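Local coordinates for protein ApRick protease (Rickettsia conorii, PDB 5C9D) that probably acts as an aspartic endopeptidase, this chain being the retropepsin-like protease domain of a longer, probably membrane-bound protein, at residues A35-L40 with R59-A64. Residues are numbered along the deposited sequence; the frame is centred on the assembly and turned at random.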
loop_
_atom_site.group_PDB
_atom_site.type_symbol
_atom_site.label_atom_id
_atom_site.label_comp_id
_atom_site.label_asym_id
_atom_site.label_seq_id
_atom_site.Cartn_x
_atom_site.Cartn_y
_atom_site.Cartn_z
ATOM N N ALA B 35 6.091 4.274 -19.833
ATOM C CA ALA B 35 6.942 4.930 -18.844
ATOM C C ALA B 35 7.996 3.967 -18.329
ATOM O O ALA B 35 7.723 2.783 -18.129
ATOM C CB ALA B 35 6.108 5.473 -17.695
ATOM N N SER B 36 9.190 4.506 -18.105
ATOM C CA SER B 36 10.393 3.726 -17.805
ATOM C C SER B 36 10.498 3.375 -16.321
ATOM O O SER B 36 11.099 2.373 -15.914
ATOM C CB SER B 36 11.620 4.538 -18.243
ATOM O OG SER B 36 11.409 5.939 -18.045
ATOM N N ASP B 37 9.903 4.227 -15.513
ATOM C CA ASP B 37 10.007 4.120 -14.078
ATOM C C ASP B 37 8.821 4.902 -13.494
ATOM O O ASP B 37 7.825 5.110 -14.199
ATOM C CB ASP B 37 11.374 4.658 -13.643
ATOM C CG ASP B 37 11.622 6.104 -14.105
ATOM O OD1 ASP B 37 10.840 6.625 -14.948
ATOM O OD2 ASP B 37 12.606 6.720 -13.615
ATOM N N ILE B 38 8.922 5.358 -12.248
ATOM C CA ILE B 38 7.797 6.007 -11.570
ATOM C C ILE B 38 7.908 7.527 -11.610
ATOM O O ILE B 38 8.642 8.144 -10.831
ATOM C CB ILE B 38 7.686 5.457 -10.136
ATOM C CG1 ILE B 38 7.198 4.000 -10.224
ATOM C CG2 ILE B 38 6.746 6.307 -9.289
ATOM C CD1 ILE B 38 7.233 3.253 -8.921
ATOM N N ALA B 39 7.169 8.131 -12.526
ATOM C CA ALA B 39 7.325 9.563 -12.778
ATOM C C ALA B 39 6.448 10.370 -11.834
ATOM O O ALA B 39 5.221 10.405 -11.982
ATOM C CB ALA B 39 6.977 9.874 -14.213
ATOM N N LEU B 40 7.071 11.015 -10.860
ATOM C CA LEU B 40 6.317 11.798 -9.885
ATOM C C LEU B 40 6.037 13.219 -10.328
ATOM O O LEU B 40 6.954 13.971 -10.650
ATOM C CB LEU B 40 7.026 11.814 -8.544
ATOM C CG LEU B 40 6.803 10.494 -7.804
ATOM C CD1 LEU B 40 7.574 10.519 -6.496
ATOM C CD2 LEU B 40 5.308 10.223 -7.576
ATOM N N ARG B 59 18.179 15.069 -15.561
ATOM C CA ARG B 59 17.570 14.458 -16.752
ATOM C C ARG B 59 16.682 15.457 -17.468
ATOM O O ARG B 59 16.253 16.416 -16.853
ATOM C CB ARG B 59 16.736 13.217 -16.350
ATOM C CG ARG B 59 17.559 11.927 -16.346
ATOM C CD ARG B 59 16.745 10.730 -15.926
ATOM N NE ARG B 59 15.566 10.574 -16.770
ATOM C CZ ARG B 59 14.499 9.850 -16.454
ATOM N NH1 ARG B 59 14.435 9.190 -15.300
ATOM N NH2 ARG B 59 13.489 9.793 -17.307
ATOM N N THR B 60 16.404 15.208 -18.754
ATOM C CA THR B 60 15.567 16.094 -19.607
ATOM C C THR B 60 14.731 15.305 -20.627
ATOM O O THR B 60 15.257 14.823 -21.641
ATOM C CB THR B 60 16.436 17.127 -20.366
ATOM O OG1 THR B 60 16.977 18.032 -19.416
ATOM C CG2 THR B 60 15.650 17.909 -21.391
ATOM N N TYR B 61 13.435 15.183 -20.327
ATOM C CA TYR B 61 12.443 14.820 -21.315
ATOM C C TYR B 61 12.249 16.014 -22.218
ATOM O O TYR B 61 11.933 17.099 -21.717
ATOM C CB TYR B 61 11.112 14.524 -20.646
ATOM C CG TYR B 61 11.058 13.213 -19.939
ATOM C CD1 TYR B 61 11.555 13.073 -18.643
ATOM C CD2 TYR B 61 10.502 12.095 -20.568
ATOM C CE1 TYR B 61 11.491 11.852 -17.989
ATOM C CE2 TYR B 61 10.439 10.866 -19.927
ATOM C CZ TYR B 61 10.930 10.743 -18.638
ATOM O OH TYR B 61 10.853 9.506 -18.018
ATOM N N LEU B 62 12.434 15.831 -23.530
ATOM C CA LEU B 62 12.147 16.890 -24.521
ATOM C C LEU B 62 10.863 16.529 -25.251
ATOM O O LEU B 62 10.810 15.486 -25.876
ATOM C CB LEU B 62 13.306 17.046 -25.538
ATOM C CG LEU B 62 14.674 17.363 -24.954
ATOM C CD1 LEU B 62 15.700 17.319 -26.053
ATOM C CD2 LEU B 62 14.637 18.720 -24.317
ATOM N N THR B 63 9.841 17.380 -25.179
ATOM C CA THR B 63 8.580 17.121 -25.880
ATOM C C THR B 63 8.309 18.188 -26.965
ATOM O O THR B 63 9.168 19.038 -27.227
ATOM C CB THR B 63 7.437 16.960 -24.870
ATOM O OG1 THR B 63 7.845 16.006 -23.889
ATOM C CG2 THR B 63 6.128 16.445 -25.518
ATOM N N ALA B 64 7.159 18.091 -27.639
ATOM C CA ALA B 64 6.834 18.926 -28.805
ATOM C C ALA B 64 6.814 20.381 -28.397
ATOM O O ALA B 64 7.336 21.282 -29.090
ATOM C CB ALA B 64 5.478 18.517 -29.382
#
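Asp37 and Arg59 form a salt bridge, with OD2 of Asp37 3.5 Å from NH1 of Arg59. The carboxylate oxygen lies at the guanidinium edge, near its plane. The two flat groups are turned 34° against each other. Tyr61 OH also lies in the guanidinium plane, 2.7 Å from Arg59 NH2. The same hydroxyl is 3.6 Å from Ser36 OG. Four polar side chains thus gather between the segments, and the backbones stay apart.

Ser36 holds the other carboxylate oxygen from within its own segment. Its OG donates a hydrogen bond to Asp37 OD1 at 3.2 Å, arriving 63° out of the carboxylate plane. The Arg59 chain is extended at chi2 and bends at chi3 (56°), which swings the guanidinium to Asp37. Asp37 is buried, so the arginine charge probably helps to keep it ionised.

His90 of strand 83-92 touches Asp37 and Arg59, and its ring meets that of Tyr61. Ala35 N makes a weak hydrogen bond to Asp32 OD2, in the Asp-Thr-Gly motif of aspartic proteases. The salt bridge and the Tyr61 hydroxyl join the chain just after this motif to strand 59-63 of the hairpin with strand 66-79, probably the retropepsin flap. Strand 38-41 runs parallel to strand 83-92.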